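Local coordinates for protein endo-n-acetyl-beta-d-glucosaminidase (Hypocrea jecorina, PDB 4AC1) that cleaves N-glycans within their chitobiose core as a family 18 endo-beta-N-acetylglucosaminidase, and is held responsible for deglycosylating the cellulases of the same fungus, at residues A101-E104 / H105-Q109; I139-L142 / R143-G147. All blocks are in the same frame, centred on the assembly; numbering follows the deposited sequence. Where two conformers were deposited one is given.

Interaction 1: A101-E104 / H105-Q109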
ATOM      1  N   ALA A 101     -22.852  11.841  12.050  1.00 12.56           N
ATOM      2  CA  ALA A 101     -22.032  12.031  13.245  1.00 12.58           C
ATOM      3  C   ALA A 101     -21.060  10.877  13.469  1.00 11.62           C
ATOM      4  O   ALA A 101     -19.916  11.102  13.880  1.00 11.89           O
ATOM      5  CB  ALA A 101     -22.900  12.226  14.475  1.00 12.59           C
ATOM      6  N   THR A 102     -21.533   9.655  13.216  1.00 10.62           N
ATOM      7  CA  THR A 102     -20.701   8.454  13.307  1.00 10.66           C
ATOM      8  C   THR A 102     -19.554   8.541  12.299  1.00 10.12           C
ATOM      9  O   THR A 102     -18.391   8.388  12.674  1.00  9.73           O
ATOM     10  CB  THR A 102     -21.536   7.177  13.108  1.00 10.70           C
ATOM     11  OG1 THR A 102     -22.520   7.104  14.144  1.00 11.37           O
ATOM     12  CG2 THR A 102     -20.664   5.942  13.171  1.00 11.76           C
ATOM     13  N   PHE A 103     -19.866   8.826  11.034  1.00  9.84           N
ATOM     14  CA  PHE A 103     -18.810   9.030  10.045  1.00  9.43           C
ATOM     15  C   PHE A 103     -17.816  10.101  10.469  1.00  9.56           C
ATOM     16  O   PHE A 103     -16.612   9.849  10.464  1.00 10.02           O
ATOM     17  CB  PHE A 103     -19.343   9.335   8.645  1.00  9.91           C
ATOM     18  CG  PHE A 103     -18.242   9.661   7.669  1.00  9.51           C
ATOM     19  CD1 PHE A 103     -17.421   8.650   7.154  1.00  8.45           C
ATOM     20  CD2 PHE A 103     -17.977  10.978   7.327  1.00 10.41           C
ATOM     21  CE1 PHE A 103     -16.371   8.957   6.302  1.00  9.70           C
ATOM     22  CE2 PHE A 103     -16.936  11.290   6.456  1.00 11.12           C
ATOM     23  CZ  PHE A 103     -16.136  10.274   5.952  1.00  9.43           C
ATOM     24  N   GLU A 104     -18.300  11.279  10.861  1.00 10.09           N
ATOM     25  CA  GLU A 104     -17.410  12.357  11.277  1.00 10.24           C
ATOM     26  C   GLU A 104     -16.503  11.934  12.419  1.00  9.66           C
ATOM     27  O   GLU A 104     -15.333  12.320  12.473  1.00 10.01           O
ATOM     28  CB  GLU A 104     -18.197  13.607  11.681  1.00 10.88           C
ATOM     29  CG  GLU A 104     -18.751  14.390  10.522  1.00 12.70           C
ATOM     30  CD  GLU A 104     -17.679  15.058   9.675  1.00 13.67           C
ATOM     31  OE1 GLU A 104     -16.657  15.533  10.219  1.00 13.85           O
ATOM     32  OE2 GLU A 104     -17.888  15.113   8.451  1.00 17.74           O
ATOM     33  N   HIS A 105     -17.055  11.157  13.348  1.00  8.69           N
ATOM     34  CA  HIS A 105     -16.301  10.722  14.507  1.00  7.57           C
ATOM     35  C   HIS A 105     -15.121   9.836  14.090  1.00  7.41           C
ATOM     36  O   HIS A 105     -13.980  10.075  14.496  1.00  7.14           O
ATOM     37  CB  HIS A 105     -17.201   9.991  15.507  1.00  8.32           C
ATOM     38  CG  HIS A 105     -16.450   9.338  16.624  1.00  7.86           C
ATOM     39  ND1 HIS A 105     -15.833  10.060  17.624  1.00  9.44           N
ATOM     40  CD2 HIS A 105     -16.210   8.036  16.897  1.00  8.96           C
ATOM     41  CE1 HIS A 105     -15.242   9.229  18.460  1.00  9.29           C
ATOM     42  NE2 HIS A 105     -15.462   7.992  18.049  1.00  9.56           N
ATOM     43  N   TYR A 106     -15.398   8.808  13.292  1.00  6.40           N
ATOM     44  CA  TYR A 106     -14.356   7.857  12.907  1.00  6.65           C
ATOM     45  C   TYR A 106     -13.414   8.432  11.854  1.00  6.56           C
ATOM     46  O   TYR A 106     -12.196   8.219  11.922  1.00  6.58           O
ATOM     47  CB  TYR A 106     -14.952   6.489  12.525  1.00  6.75           C
ATOM     48  CG  TYR A 106     -15.595   5.831  13.716  1.00  7.27           C
ATOM     49  CD1 TYR A 106     -14.816   5.394  14.782  1.00  6.75           C
ATOM     50  CD2 TYR A 106     -16.979   5.700  13.809  1.00  7.61           C
ATOM     51  CE1 TYR A 106     -15.390   4.815  15.903  1.00  8.60           C
ATOM     52  CE2 TYR A 106     -17.565   5.131  14.935  1.00  7.49           C
ATOM     53  CZ  TYR A 106     -16.755   4.691  15.972  1.00  7.70           C
ATOM     54  OH  TYR A 106     -17.322   4.137  17.089  1.00  8.90           O
ATOM     55  N   TYR A 107     -13.974   9.168  10.900  1.00  6.47           N
ATOM     56  CA  TYR A 107     -13.137   9.885   9.948  1.00  6.34           C
ATOM     57  C   TYR A 107     -12.194  10.853  10.701  1.00  6.65           C
ATOM     58  O   TYR A 107     -10.999  10.949  10.392  1.00  7.11           O
ATOM     59  CB  TYR A 107     -13.955  10.633   8.872  1.00  6.30           C
ATOM     60  CG  TYR A 107     -13.036  11.526   8.092  1.00  6.24           C
ATOM     61  CD1 TYR A 107     -12.200  10.980   7.108  1.00  6.84           C
ATOM     62  CD2 TYR A 107     -12.901  12.886   8.413  1.00  6.98           C
ATOM     63  CE1 TYR A 107     -11.291  11.771   6.437  1.00  7.14           C
ATOM     64  CE2 TYR A 107     -11.985  13.675   7.753  1.00  6.79           C
ATOM     65  CZ  TYR A 107     -11.190  13.104   6.757  1.00  6.77           C
ATOM     66  OH  TYR A 107     -10.295  13.896   6.084  1.00  8.06           O
ATOM     67  N   GLY A 108     -12.728  11.553  11.705  1.00  7.08           N
ATOM     68  CA  GLY A 108     -11.927  12.500  12.477  1.00  6.95           C
ATOM     69  C   GLY A 108     -10.739  11.811  13.131  1.00  6.99           C
ATOM     70  O   GLY A 108      -9.644  12.366  13.187  1.00  7.64           O
ATOM     71  N   GLN A 109     -10.951  10.593  13.618  1.00  6.92           N
ATOM     72  CA  GLN A 109      -9.851   9.801  14.175  1.00  7.86           C
ATOM     73  C   GLN A 109      -8.765   9.493  13.134  1.00  8.13           C
ATOM     74  O   GLN A 109      -7.567   9.582  13.428  1.00  7.92           O
ATOM     75  CB  GLN A 109     -10.364   8.496  14.767  1.00  8.29           C
ATOM     76  CG  GLN A 109     -11.220   8.627  16.034  1.00  8.94           C
ATOM     77  CD  GLN A 109     -11.599   7.264  16.579  1.00  9.07           C
ATOM     78  OE1 GLN A 109     -11.570   6.273  15.855  1.00 10.95           O
ATOM     79  NE2 GLN A 109     -11.953   7.202  17.853  1.00 10.29           N
TER

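Interaction 2: I139-L142 / R143-G147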
ATOM      1  N   ILE A 139     -12.436   9.242   0.031  1.00  6.31           N
ATOM      2  CA  ILE A 139     -11.367   9.769  -0.810  1.00  7.12           C
ATOM      3  C   ILE A 139     -11.547  11.264  -1.043  1.00  7.22           C
ATOM      4  O   ILE A 139     -10.598  12.026  -0.907  1.00  7.62           O
ATOM      5  CB  ILE A 139     -11.312   9.011  -2.148  1.00  7.14           C
ATOM      6  CG1 ILE A 139     -10.901   7.564  -1.875  1.00  8.52           C
ATOM      7  CG2 ILE A 139     -10.371   9.706  -3.164  1.00  8.38           C
ATOM      8  CD1 ILE A 139     -10.964   6.674  -3.045  1.00 10.95           C
ATOM      9  N   ALA A 140     -12.764  11.684  -1.402  1.00  6.92           N
ATOM     10  CA  ALA A 140     -13.013  13.102  -1.635  1.00  7.11           C
ATOM     11  C   ALA A 140     -12.761  13.966  -0.398  1.00  6.67           C
ATOM     12  O   ALA A 140     -12.221  15.068  -0.498  1.00  7.18           O
ATOM     13  CB  ALA A 140     -14.437  13.325  -2.172  1.00  7.27           C
ATOM     14  N   ARG A 141     -13.154  13.454   0.762  1.00  6.81           N
ATOM     15  CA  ARG A 141     -12.973  14.155   2.023  1.00  7.17           C
ATOM     16  C   ARG A 141     -11.493  14.246   2.406  1.00  7.23           C
ATOM     17  O   ARG A 141     -11.029  15.315   2.823  1.00  6.71           O
ATOM     18  CB  ARG A 141     -13.787  13.504   3.149  1.00  7.53           C
ATOM     19  CG  ARG A 141     -13.610  14.146   4.514  1.00  8.10           C
ATOM     20  CD  ARG A 141     -14.046  15.601   4.575  1.00  9.74           C
ATOM     21  NE  ARG A 141     -13.916  16.080   5.948  1.00  9.21           N
ATOM     22  CZ  ARG A 141     -14.817  15.854   6.899  1.00  9.46           C
ATOM     23  NH1 ARG A 141     -15.931  15.188   6.614  1.00  9.44           N
ATOM     24  NH2 ARG A 141     -14.608  16.297   8.133  1.00 10.95           N
ATOM     25  N   LEU A 142     -10.758  13.140   2.244  1.00  6.80           N
ATOM     26  CA  LEU A 142      -9.303  13.163   2.473  1.00  7.41           C
ATOM     27  C   LEU A 142      -8.630  14.184   1.571  1.00  7.39           C
ATOM     28  O   LEU A 142      -7.790  14.967   2.022  1.00  6.59           O
ATOM     29  CB  LEU A 142      -8.701  11.777   2.245  1.00  7.48           C
ATOM     30  CG  LEU A 142      -8.863  10.767   3.385  1.00  5.67           C
ATOM     31  CD1 LEU A 142      -8.502   9.377   2.889  1.00  7.83           C
ATOM     32  CD2 LEU A 142      -8.005  11.148   4.595  1.00  7.12           C
ATOM     33  N   ARG A 143      -9.005  14.181   0.289  1.00  7.71           N
ATOM     34  CA  ARG A 143      -8.456  15.112  -0.692  0.50  8.24           C
ATOM     35  C   ARG A 143      -8.784  16.561  -0.301  1.00  7.82           C
ATOM     36  O   ARG A 143      -7.944  17.461  -0.412  1.00  8.36           O
ATOM     37  CB  ARG A 143      -9.000  14.758  -2.085  0.50  8.20           C
ATOM     38  CG  ARG A 143      -8.309  15.414  -3.269  0.50  8.92           C
ATOM     39  CD  ARG A 143      -6.792  15.322  -3.179  0.50  7.38           C
ATOM     40  NE  ARG A 143      -6.245  14.009  -3.540  0.50  5.87           N
ATOM     41  CZ  ARG A 143      -4.996  13.656  -3.257  0.50  5.49           C
ATOM     42  NH1 ARG A 143      -4.216  14.508  -2.611  0.50  5.80           N
ATOM     43  NH2 ARG A 143      -4.531  12.466  -3.604  0.50  4.98           N
ATOM     44  N   ALA A 144     -10.014  16.780   0.144  1.00  8.25           N
ATOM     45  CA  ALA A 144     -10.453  18.104   0.576  1.00  7.87           C
ATOM     46  C   ALA A 144      -9.657  18.605   1.781  1.00  8.55           C
ATOM     47  O   ALA A 144      -9.199  19.746   1.789  1.00  8.81           O
ATOM     48  CB  ALA A 144     -11.967  18.113   0.879  1.00  8.78           C
ATOM     49  N   ASP A 145      -9.468  17.743   2.779  1.00  8.31           N
ATOM     50  CA  ASP A 145      -8.807  18.147   4.018  1.00  8.52           C
ATOM     51  C   ASP A 145      -7.291  18.251   3.943  1.00  7.74           C
ATOM     52  O   ASP A 145      -6.689  19.089   4.624  1.00  8.19           O
ATOM     53  CB  ASP A 145      -9.170  17.196   5.161  1.00  8.96           C
ATOM     54  CG  ASP A 145     -10.624  17.295   5.567  1.00 10.02           C
ATOM     55  OD1 ASP A 145     -11.352  18.184   5.070  1.00 12.01           O
ATOM     56  OD2 ASP A 145     -11.040  16.486   6.413  1.00  9.93           O
ATOM     57  N   PHE A 146      -6.674  17.392   3.139  1.00  7.06           N
ATOM     58  CA  PHE A 146      -5.208  17.290   3.132  1.00  6.55           C
ATOM     59  C   PHE A 146      -4.516  17.904   1.921  1.00  6.17           C
ATOM     60  O   PHE A 146      -3.280  17.945   1.880  1.00  7.01           O
ATOM     61  CB  PHE A 146      -4.748  15.845   3.376  1.00  7.21           C
ATOM     62  CG  PHE A 146      -4.972  15.390   4.785  1.00  6.79           C
ATOM     63  CD1 PHE A 146      -4.098  15.755   5.801  1.00  9.64           C
ATOM     64  CD2 PHE A 146      -6.081  14.626   5.102  1.00  7.47           C
ATOM     65  CE1 PHE A 146      -4.322  15.348   7.108  1.00  8.53           C
ATOM     66  CE2 PHE A 146      -6.304  14.209   6.405  1.00  7.99           C
ATOM     67  CZ  PHE A 146      -5.425  14.578   7.413  1.00  9.11           C
ATOM     68  N   GLY A 147      -5.280  18.382   0.944  1.00  5.85           N
ATOM     69  CA  GLY A 147      -4.682  19.033  -0.211  1.00  6.11           C
ATOM     70  C   GLY A 147      -4.295  18.090  -1.338  1.00  5.86           C
ATOM     71  O   GLY A 147      -4.370  16.850  -1.214  1.00  5.61           O
TER
HETATM   72  O   HOH W   1     -12.001  17.460   8.802  1.00 13.40           O

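Interaction 1: A101-E104 / H105-Q109
Phe103 and Tyr107, one helical turn apart, carry the aromatic part of this local contact. Tyr107 CB sits over one face of the Phe103 ring, 3.9 Å from its centroid and 20° off the ring normal, which meets the geometry of a CH-pi contact. Both side chains leave the helix with CG anti to the backbone N and run side by side. Their nearly equal first and second torsions leave the ring planes within 19° of parallel, yet with centroids 5.6 Å apart they barely overlap. A second apolar pair lies between Thr102 and Tyr106: the methyl CG2 meets the edge of the tyrosine ring in its plane, 3.7 Å from CE2. Four i to i+4 backbone hydrogen bonds run through this part of the helix. Tyr107 N to Phe103 O is short at 2.8 Å, whereas Tyr106 N to Thr102 O is longer at 3.1 Å but straighter, with an N-H...O angle of 168°. All this belongs to helix 100-116, which connects strand 77-83 to strand 121-125 in a beta-alpha-beta unit. Phe103 and Tyr107 pack against helix 132-146, while Tyr106 reaches the loop at Gly46 through its hydroxyl.

Interaction 2: I139-L142 / R143-G147
Arg141 reaches forward one helical turn to Asp145. From CB the chain starts anti to the backbone N, which sets CG 4.0 Å from Asp145 OD2. The bend at chi2 (62°) then brings CD to 3.6 Å from the same oxygen and leads on to NE, which closes a salt bridge to Asp145 OD2 at 2.9 Å. NE approaches from the syn side but tilted out of the carboxylate plane; the N-H...O angle is only 143°, and the two flat groups are turned 75° against each other. Asp145 OD2 is also hydrogen-bonded to Tyr107 OH of helix 100-116. Beyond CZ, NH2 donates to a water 2.9 Å away, which in turn donates to Asp145 OD2, while NH1 pairs with Glu104. A methionine in place of Arg141 would probably leave Asp145 and Glu104 without their shared cationic partner. On another side of the helix, Leu142 CD2 packs 3.9 Å from Phe146 CE2. At the C-terminal end, positive phi at Gly147 marks the exit from the helix. Helix 132-146 joins strand 121-125 to strand 151-154; Leu142 packs on Ile152 of the latter, and Phe146 lies against helix 100-116.

Interaction 1 precedes interaction 2 along the chain, and their centres lie 14 Å apart on neighbouring helices, 100-116 and 132-146. The two helices belong to consecutive beta-alpha-beta units that share strand 121-125, within the parallel barrel expected of a family 18 glycoside hydrolase. Direct contacts fasten them side by side. The bridging pairs are short: Glu104 OE2 to Arg141 NH1 is 2.7 Å, and Tyr107 OH to Asp145 OD2 is also 2.7 Å, the latter a probable hydrogen bond. Besides these polar links, Tyr107 CZ packs 3.5 Å from Arg141 CG. The Phe103/Tyr107 and Arg141/Asp145 pairs, with Glu104 beside them, thus make a mixed charged and aromatic seam in the helical layer outside the strands.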